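Local atomic coordinates of amine Dehydrogenase (Pseudomonas putida, PDB entry 1JMX), a protein that probably carries electrons through two covalently bound c-type hemes, as the alpha subunit of a quinohemoprotein amine dehydrogenase. Residues V370-S375 with G391-E396; S415-P420 with K465-L470. One frame throughout, in Å; residues are numbered along the deposited sequence.

Contact 1: residues V370-S375 with G391-E396; sequences VVPAFS and GRFEAE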
ATOM      1  N   VAL A 370       8.619 -24.295   5.806  1.00 14.61           N
ATOM      2  CA  VAL A 370       7.898 -23.854   4.621  1.00 14.53           C
ATOM      3  C   VAL A 370       8.528 -22.546   4.148  1.00 14.14           C
ATOM      4  O   VAL A 370       8.730 -21.619   4.933  1.00 15.15           O
ATOM      5  CB  VAL A 370       6.390 -23.643   4.899  1.00 13.13           C
ATOM      6  CG1 VAL A 370       5.709 -23.013   3.690  1.00 11.18           C
ATOM      7  CG2 VAL A 370       5.738 -24.968   5.229  1.00 12.06           C
ATOM      8  N   VAL A 371       8.849 -22.498   2.863  1.00 13.54           N
ATOM      9  CA  VAL A 371       9.466 -21.342   2.242  1.00 13.82           C
ATOM     10  C   VAL A 371       8.572 -20.825   1.108  1.00 14.41           C
ATOM     11  O   VAL A 371       8.220 -21.578   0.203  1.00 14.85           O
ATOM     12  CB  VAL A 371      10.846 -21.724   1.676  1.00 12.46           C
ATOM     13  CG1 VAL A 371      11.414 -20.604   0.841  1.00 14.24           C
ATOM     14  CG2 VAL A 371      11.789 -22.076   2.814  1.00 13.76           C
ATOM     15  N   PRO A 372       8.163 -19.540   1.169  1.00 14.49           N
ATOM     16  CA  PRO A 372       8.489 -18.573   2.226  1.00 13.94           C
ATOM     17  C   PRO A 372       7.675 -18.816   3.504  1.00 13.48           C
ATOM     18  O   PRO A 372       6.561 -19.345   3.448  1.00 13.94           O
ATOM     19  CB  PRO A 372       8.123 -17.239   1.574  1.00 14.08           C
ATOM     20  CG  PRO A 372       6.947 -17.598   0.738  1.00 13.25           C
ATOM     21  CD  PRO A 372       7.399 -18.885   0.090  1.00 13.60           C
ATOM     22  N   ALA A 373       8.239 -18.440   4.650  1.00 13.23           N
ATOM     23  CA  ALA A 373       7.567 -18.621   5.943  1.00 12.92           C
ATOM     24  C   ALA A 373       6.313 -17.750   6.036  1.00 13.24           C
ATOM     25  O   ALA A 373       5.318 -18.150   6.640  1.00 14.30           O
ATOM     26  CB  ALA A 373       8.525 -18.308   7.088  1.00 11.72           C
ATOM     27  N   PHE A 374       6.392 -16.554   5.453  1.00 13.39           N
ATOM     28  CA  PHE A 374       5.282 -15.605   5.413  1.00 13.45           C
ATOM     29  C   PHE A 374       5.186 -15.012   4.004  1.00 12.69           C
ATOM     30  O   PHE A 374       6.193 -14.670   3.394  1.00 13.73           O
ATOM     31  CB  PHE A 374       5.474 -14.482   6.436  1.00 14.23           C
ATOM     32  CG  PHE A 374       4.348 -13.480   6.449  1.00 16.25           C
ATOM     33  CD1 PHE A 374       3.112 -13.811   7.001  1.00 16.97           C
ATOM     34  CD2 PHE A 374       4.511 -12.215   5.891  1.00 17.55           C
ATOM     35  CE1 PHE A 374       2.053 -12.900   6.998  1.00 17.39           C
ATOM     36  CE2 PHE A 374       3.458 -11.292   5.884  1.00 16.41           C
ATOM     37  CZ  PHE A 374       2.229 -11.636   6.438  1.00 17.15           C
ATOM     38  N   SER A 375       3.969 -14.913   3.483  1.00 12.28           N
ATOM     39  CA  SER A 375       3.769 -14.367   2.147  1.00 12.71           C
ATOM     40  C   SER A 375       2.375 -13.782   1.959  1.00 12.02           C
ATOM     41  O   SER A 375       1.466 -14.036   2.748  1.00 11.54           O
ATOM     42  CB  SER A 375       4.039 -15.436   1.079  1.00 13.18           C
ATOM     43  OG  SER A 375       3.065 -16.463   1.112  1.00 14.48           O
ATOM     44  N   GLY A 391       0.202 -17.893  -4.136  1.00 14.24           N
ATOM     45  CA  GLY A 391       1.102 -18.193  -3.044  1.00 14.26           C
ATOM     46  C   GLY A 391       1.867 -19.371  -3.641  1.00 14.34           C
ATOM     47  O   GLY A 391       1.256 -20.264  -4.230  1.00 14.97           O
ATOM     48  N   ARG A 392       3.193 -19.342  -3.601  1.00 14.56           N
ATOM     49  CA  ARG A 392       3.980 -20.447  -4.153  1.00 14.37           C
ATOM     50  C   ARG A 392       4.925 -20.912  -3.075  1.00 14.41           C
ATOM     51  O   ARG A 392       5.729 -20.131  -2.567  1.00 14.15           O
ATOM     52  CB  ARG A 392       4.729 -20.002  -5.400  1.00 15.32           C
ATOM     53  CG  ARG A 392       3.809 -19.743  -6.569  1.00 16.13           C
ATOM     54  CD  ARG A 392       4.593 -19.287  -7.766  1.00 18.59           C
ATOM     55  NE  ARG A 392       3.839 -19.527  -8.984  1.00 23.16           N
ATOM     56  CZ  ARG A 392       3.965 -20.617  -9.729  1.00 21.39           C
ATOM     57  NH1 ARG A 392       4.826 -21.568  -9.385  1.00 22.06           N
ATOM     58  NH2 ARG A 392       3.206 -20.766 -10.802  1.00 23.33           N
ATOM     59  N   PHE A 393       4.833 -22.189  -2.725  1.00 14.57           N
ATOM     60  CA  PHE A 393       5.638 -22.694  -1.633  1.00 15.54           C
ATOM     61  C   PHE A 393       6.530 -23.871  -1.917  1.00 17.10           C
ATOM     62  O   PHE A 393       6.336 -24.608  -2.878  1.00 18.14           O
ATOM     63  CB  PHE A 393       4.733 -23.017  -0.446  1.00 13.66           C
ATOM     64  CG  PHE A 393       3.777 -21.921  -0.109  1.00 13.37           C
ATOM     65  CD1 PHE A 393       2.497 -21.909  -0.657  1.00 14.99           C
ATOM     66  CD2 PHE A 393       4.158 -20.886   0.728  1.00 12.78           C
ATOM     67  CE1 PHE A 393       1.610 -20.874  -0.373  1.00 14.03           C
ATOM     68  CE2 PHE A 393       3.280 -19.847   1.017  1.00 14.18           C
ATOM     69  CZ  PHE A 393       2.004 -19.842   0.465  1.00 12.90           C
ATOM     70  N   GLU A 394       7.481 -24.064  -1.015  1.00 17.81           N
ATOM     71  CA  GLU A 394       8.436 -25.145  -1.102  1.00 18.85           C
ATOM     72  C   GLU A 394       8.662 -25.661   0.332  1.00 18.40           C
ATOM     73  O   GLU A 394       8.518 -24.906   1.295  1.00 16.56           O
ATOM     74  CB  GLU A 394       9.730 -24.596  -1.697  1.00 21.82           C
ATOM     75  CG  GLU A 394      10.547 -25.594  -2.452  1.00 26.62           C
ATOM     76  CD  GLU A 394      10.080 -25.817  -3.873  1.00 27.16           C
ATOM     77  OE1 GLU A 394      10.184 -24.883  -4.695  1.00 28.53           O
ATOM     78  OE2 GLU A 394       9.656 -26.945  -4.182  1.00 31.17           O
ATOM     79  N   ALA A 395       8.923 -26.956   0.480  1.00 17.31           N
ATOM     80  CA  ALA A 395       9.169 -27.533   1.805  1.00 16.15           C
ATOM     81  C   ALA A 395      10.657 -27.799   1.965  1.00 17.01           C
ATOM     82  O   ALA A 395      11.219 -28.657   1.288  1.00 17.64           O
ATOM     83  CB  ALA A 395       8.377 -28.814   1.987  1.00 15.72           C
ATOM     84  N   GLU A 396      11.299 -27.009   2.818  1.00 15.85           N
ATOM     85  CA  GLU A 396      12.728 -27.119   3.078  1.00 17.26           C
ATOM     86  C   GLU A 396      13.060 -28.104   4.200  1.00 16.17           C
ATOM     87  O   GLU A 396      12.732 -27.877   5.357  1.00 15.18           O
ATOM     88  CB  GLU A 396      13.282 -25.740   3.399  1.00 17.26           C
ATOM     89  CG  GLU A 396      14.738 -25.705   3.763  1.00 19.37           C
ATOM     90  CD  GLU A 396      15.116 -24.366   4.332  1.00 21.04           C
ATOM     91  OE1 GLU A 396      14.576 -24.009   5.397  1.00 22.47           O
ATOM     92  OE2 GLU A 396      15.921 -23.652   3.708  1.00 22.25           O
TER
HETATM   93  O   HOH W   1       4.024 -17.043  -1.753  1.00 17.82           O
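The ring of Phe393 fills the angle where the chain 370-375 turns off from its partner. Its CD2 lies 4.0 Å from Val370 CG1, a methyl that stands anti to the backbone N and meets the ring obliquely. CD2 also touches Pro372 CD at 3.9 Å, the two side chains crossing at about a right angle. Ser375 OG comes obliquely to within 3.4 Å of Phe393 CE2; with chi1 at 68° the hydroxyl sits between the backbone N and the carbonyl carbon. The same OG shares a water with Arg392 N, and this water accepts the N-H, bridging the strands where direct pairing has lapsed. Val371 and Glu394 form an antiparallel hydrogen-bonded pair: Val371 N reaches Glu394 O at 2.9 Å, nearly straight at 172°, while the return bond from Glu394 N to Val371 O is as short but more bent, 140°. The pairing belongs to the immunoglobulin-like (E-set) domain IV, in which 367-378 and 391-400 are sequence-adjacent antiparallel strands. No further bridge follows Val371 and Glu394; the peptide before Pro372 is cis, and its nitrogen has no hydrogen to give. Pro372 CD instead rests 3.4 Å from Arg392 O. An alanine in place of Phe393 would probably loosen this corner, since Val370, Pro372 and Ser375 would all lose the ring they lean on. On the face that carries Val371 and Glu394, Val371 CG2 meets Glu396 CB at 4.0 Å. The end of Glu394 leads away to accept a hydrogen bond from Ala192 N, while Glu396 forms a salt bridge with Arg408. The aromatic ring also packs against Trp416, Val466 and Met481, while the backbone of Ser375 is paired with His480 and Ile482 of strand 476-484.

Contact 2: residues S415-P420 with K465-L470; sequences SWKVEP and KVIATL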
ATOM      1  N   SER A 415       3.173 -32.980   0.305  1.00 20.85           N
ATOM      2  CA  SER A 415       1.743 -32.797   0.132  1.00 21.08           C
ATOM      3  C   SER A 415       1.466 -31.429   0.740  1.00 20.10           C
ATOM      4  O   SER A 415       2.081 -31.046   1.736  1.00 18.86           O
ATOM      5  CB  SER A 415       0.977 -33.873   0.905  1.00 23.07           C
ATOM      6  OG  SER A 415      -0.363 -33.473   1.165  1.00 30.71           O
ATOM      7  N   TRP A 416       0.533 -30.699   0.144  1.00 19.74           N
ATOM      8  CA  TRP A 416       0.200 -29.372   0.622  1.00 17.18           C
ATOM      9  C   TRP A 416      -1.262 -29.211   0.932  1.00 18.12           C
ATOM     10  O   TRP A 416      -2.122 -29.719   0.214  1.00 19.18           O
ATOM     11  CB  TRP A 416       0.600 -28.322  -0.411  1.00 13.72           C
ATOM     12  CG  TRP A 416       2.057 -28.243  -0.617  1.00 12.03           C
ATOM     13  CD1 TRP A 416       2.795 -28.928  -1.536  1.00 10.87           C
ATOM     14  CD2 TRP A 416       2.975 -27.434   0.115  1.00 11.06           C
ATOM     15  NE1 TRP A 416       4.119 -28.590  -1.425  1.00 11.05           N
ATOM     16  CE2 TRP A 416       4.259 -27.676  -0.418  1.00 11.56           C
ATOM     17  CE3 TRP A 416       2.841 -26.530   1.170  1.00 11.41           C
ATOM     18  CZ2 TRP A 416       5.401 -27.044   0.071  1.00 11.66           C
ATOM     19  CZ3 TRP A 416       3.974 -25.904   1.656  1.00 10.70           C
ATOM     20  CH2 TRP A 416       5.239 -26.164   1.105  1.00 11.13           C
ATOM     21  N   LYS A 417      -1.526 -28.511   2.029  1.00 18.08           N
ATOM     22  CA  LYS A 417      -2.880 -28.207   2.438  1.00 19.22           C
ATOM     23  C   LYS A 417      -2.926 -26.863   3.149  1.00 18.81           C
ATOM     24  O   LYS A 417      -1.899 -26.283   3.500  1.00 18.54           O
ATOM     25  CB  LYS A 417      -3.497 -29.308   3.304  1.00 19.03           C
ATOM     26  CG  LYS A 417      -2.849 -29.535   4.644  1.00 22.14           C
ATOM     27  CD  LYS A 417      -3.659 -30.565   5.427  1.00 26.24           C
ATOM     28  CE  LYS A 417      -2.815 -31.284   6.474  1.00 27.16           C
ATOM     29  NZ  LYS A 417      -2.215 -30.320   7.432  1.00 31.27           N
ATOM     30  N   VAL A 418      -4.143 -26.384   3.349  1.00 19.69           N
ATOM     31  CA  VAL A 418      -4.402 -25.111   3.988  1.00 20.24           C
ATOM     32  C   VAL A 418      -5.347 -25.310   5.181  1.00 19.95           C
ATOM     33  O   VAL A 418      -6.276 -26.123   5.126  1.00 19.54           O
ATOM     34  CB  VAL A 418      -5.004 -24.136   2.928  1.00 19.65           C
ATOM     35  CG1 VAL A 418      -6.091 -23.253   3.527  1.00 22.67           C
ATOM     36  CG2 VAL A 418      -3.891 -23.304   2.310  1.00 18.71           C
ATOM     37  N   GLU A 419      -5.074 -24.601   6.273  1.00 20.17           N
ATOM     38  CA  GLU A 419      -5.904 -24.676   7.470  1.00 20.50           C
ATOM     39  C   GLU A 419      -6.096 -23.276   8.013  1.00 20.30           C
ATOM     40  O   GLU A 419      -5.248 -22.419   7.813  1.00 18.56           O
ATOM     41  CB  GLU A 419      -5.218 -25.515   8.541  1.00 23.70           C
ATOM     42  CG  GLU A 419      -4.734 -26.850   8.042  1.00 29.80           C
ATOM     43  CD  GLU A 419      -4.416 -27.799   9.164  1.00 34.05           C
ATOM     44  OE1 GLU A 419      -3.612 -27.430  10.065  1.00 36.88           O
ATOM     45  OE2 GLU A 419      -4.983 -28.916   9.141  1.00 36.94           O
ATOM     46  N   PRO A 420      -7.225 -23.022   8.700  1.00 19.71           N
ATOM     47  CA  PRO A 420      -7.500 -21.703   9.275  1.00 18.83           C
ATOM     48  C   PRO A 420      -6.352 -21.324  10.196  1.00 18.98           C
ATOM     49  O   PRO A 420      -5.878 -22.159  10.971  1.00 20.70           O
ATOM     50  CB  PRO A 420      -8.766 -21.947  10.082  1.00 19.49           C
ATOM     51  CG  PRO A 420      -9.461 -23.004   9.292  1.00 19.37           C
ATOM     52  CD  PRO A 420      -8.344 -23.943   8.956  1.00 18.63           C
ATOM     53  N   LYS A 465      -3.001 -21.007   7.152  1.00 17.12           N
ATOM     54  CA  LYS A 465      -1.843 -21.726   7.654  1.00 18.30           C
ATOM     55  C   LYS A 465      -1.509 -22.720   6.554  1.00 16.55           C
ATOM     56  O   LYS A 465      -2.355 -23.512   6.149  1.00 16.88           O
ATOM     57  CB  LYS A 465      -2.193 -22.450   8.959  1.00 20.76           C
ATOM     58  CG  LYS A 465      -0.988 -22.879   9.768  1.00 25.91           C
ATOM     59  CD  LYS A 465      -1.331 -23.077  11.244  1.00 30.28           C
ATOM     60  CE  LYS A 465      -2.396 -24.160  11.447  1.00 33.68           C
ATOM     61  NZ  LYS A 465      -2.520 -24.554  12.896  1.00 36.79           N
ATOM     62  N   VAL A 466      -0.304 -22.605   6.017  1.00 16.09           N
ATOM     63  CA  VAL A 466       0.158 -23.466   4.938  1.00 16.96           C
ATOM     64  C   VAL A 466       0.898 -24.683   5.486  1.00 17.80           C
ATOM     65  O   VAL A 466       1.995 -24.553   6.024  1.00 17.07           O
ATOM     66  CB  VAL A 466       1.071 -22.668   3.983  1.00 17.29           C
ATOM     67  CG1 VAL A 466       1.676 -23.573   2.930  1.00 20.10           C
ATOM     68  CG2 VAL A 466       0.271 -21.545   3.328  1.00 17.98           C
ATOM     69  N   ILE A 467       0.295 -25.862   5.337  1.00 17.39           N
ATOM     70  CA  ILE A 467       0.895 -27.101   5.837  1.00 16.44           C
ATOM     71  C   ILE A 467       1.502 -27.975   4.746  1.00 15.27           C
ATOM     72  O   ILE A 467       0.825 -28.358   3.793  1.00 13.49           O
ATOM     73  CB  ILE A 467      -0.139 -27.988   6.595  1.00 18.06           C
ATOM     74  CG1 ILE A 467      -1.020 -27.142   7.515  1.00 16.48           C
ATOM     75  CG2 ILE A 467       0.585 -29.078   7.396  1.00 15.66           C
ATOM     76  CD1 ILE A 467      -0.276 -26.418   8.560  1.00 15.68           C
ATOM     77  N   ALA A 468       2.786 -28.282   4.904  1.00 15.00           N
ATOM     78  CA  ALA A 468       3.505 -29.155   3.982  1.00 16.89           C
ATOM     79  C   ALA A 468       3.829 -30.431   4.751  1.00 18.18           C
ATOM     80  O   ALA A 468       4.232 -30.376   5.913  1.00 18.12           O
ATOM     81  CB  ALA A 468       4.795 -28.503   3.517  1.00 17.22           C
ATOM     82  N   THR A 469       3.596 -31.580   4.130  1.00 18.85           N
ATOM     83  CA  THR A 469       3.897 -32.848   4.779  1.00 19.70           C
ATOM     84  C   THR A 469       4.789 -33.631   3.833  1.00 19.31           C
ATOM     85  O   THR A 469       4.394 -33.959   2.717  1.00 18.39           O
ATOM     86  CB  THR A 469       2.622 -33.641   5.138  1.00 21.13           C
ATOM     87  OG1 THR A 469       1.886 -33.931   3.951  1.00 27.27           O
ATOM     88  CG2 THR A 469       1.737 -32.847   6.073  1.00 19.21           C
ATOM     89  N   LEU A 470       6.022 -33.857   4.266  1.00 18.98           N
ATOM     90  CA  LEU A 470       7.005 -34.566   3.471  1.00 20.87           C
ATOM     91  C   LEU A 470       6.584 -35.949   2.989  1.00 22.11           C
ATOM     92  O   LEU A 470       6.006 -36.740   3.734  1.00 20.74           O
ATOM     93  CB  LEU A 470       8.316 -34.652   4.240  1.00 20.49           C
ATOM     94  CG  LEU A 470       9.476 -33.898   3.605  1.00 22.07           C
ATOM     95  CD1 LEU A 470       9.035 -32.498   3.210  1.00 19.82           C
ATOM     96  CD2 LEU A 470      10.648 -33.867   4.575  1.00 20.51           C
TER
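Trp416 lays one face of its indole over the methyl of Ala468, directly across the strand pair. Ala468 CB sits 3.4 Å from the centroid of the six-membered ring and 18° off its normal, a close CH-pi contact. Val466 CG1 comes instead to the ring's edge, near its plane, 3.5 Å from Trp416 CZ3. With CG anti to the carbonyl carbon (chi1 -65°) and chi2 at 91°, the indole reaches both residues on this face. The backbones form a regular antiparallel ladder in the E-set domain: Ser415 with Thr469, Lys417 with Ile467 and Glu419 with Lys465 are hydrogen-bonded pairs, each with two N-H...O bonds. The shortest is Lys465 N to Glu419 O, 2.7 Å, nearly along the C=O axis.

On the other face Lys417 and Ile467 run side by side. Lys417 starts from the crowded position between N and carbonyl carbon, and a bend at chi4 folds its ammonium back, leaving NZ 3.1 Å from Ile467 CG2. The charge is met within its own strand by a salt bridge from Lys417 NZ to Glu419 OE2, at 3.5 Å. Glu419 crosses Ile467 at about a right angle, its OE1 3.6 Å from Ile467 CG1, while Lys465 NZ stays 4.2 Å from that oxygen, beyond a salt bridge. Glu478 of strand 476-484 flanks Lys465 and Ile467.

Since Lys417 is exposed, solvent probably shares its charge with Glu419, and the two lysines near that carboxylate are likely to favour its ionised form.

In the fold
Both contacts join antiparallel strands of domain IV and meet on a shared apolar face: Trp416 CH2 of contact 2 packs 3.5 Å from Phe393 CB of contact 1, and Val466 also reaches that phenyl ring. Strands 391-400 and 406-420 are sheet neighbours and successive in the chain, and along the chain contact 1 closes before contact 2 opens. Neither is wholly buried. Contact 1 lies nearer the middle of the chain, has no exposed residue among those touching, and is broken, with one hydrogen-bonded pair, a cis proline and a water. Contact 2 lies farther out and is unbroken, with one face packed inward and the other mixing charged side chains, Lys417 exposed among them, with the buried Ile467.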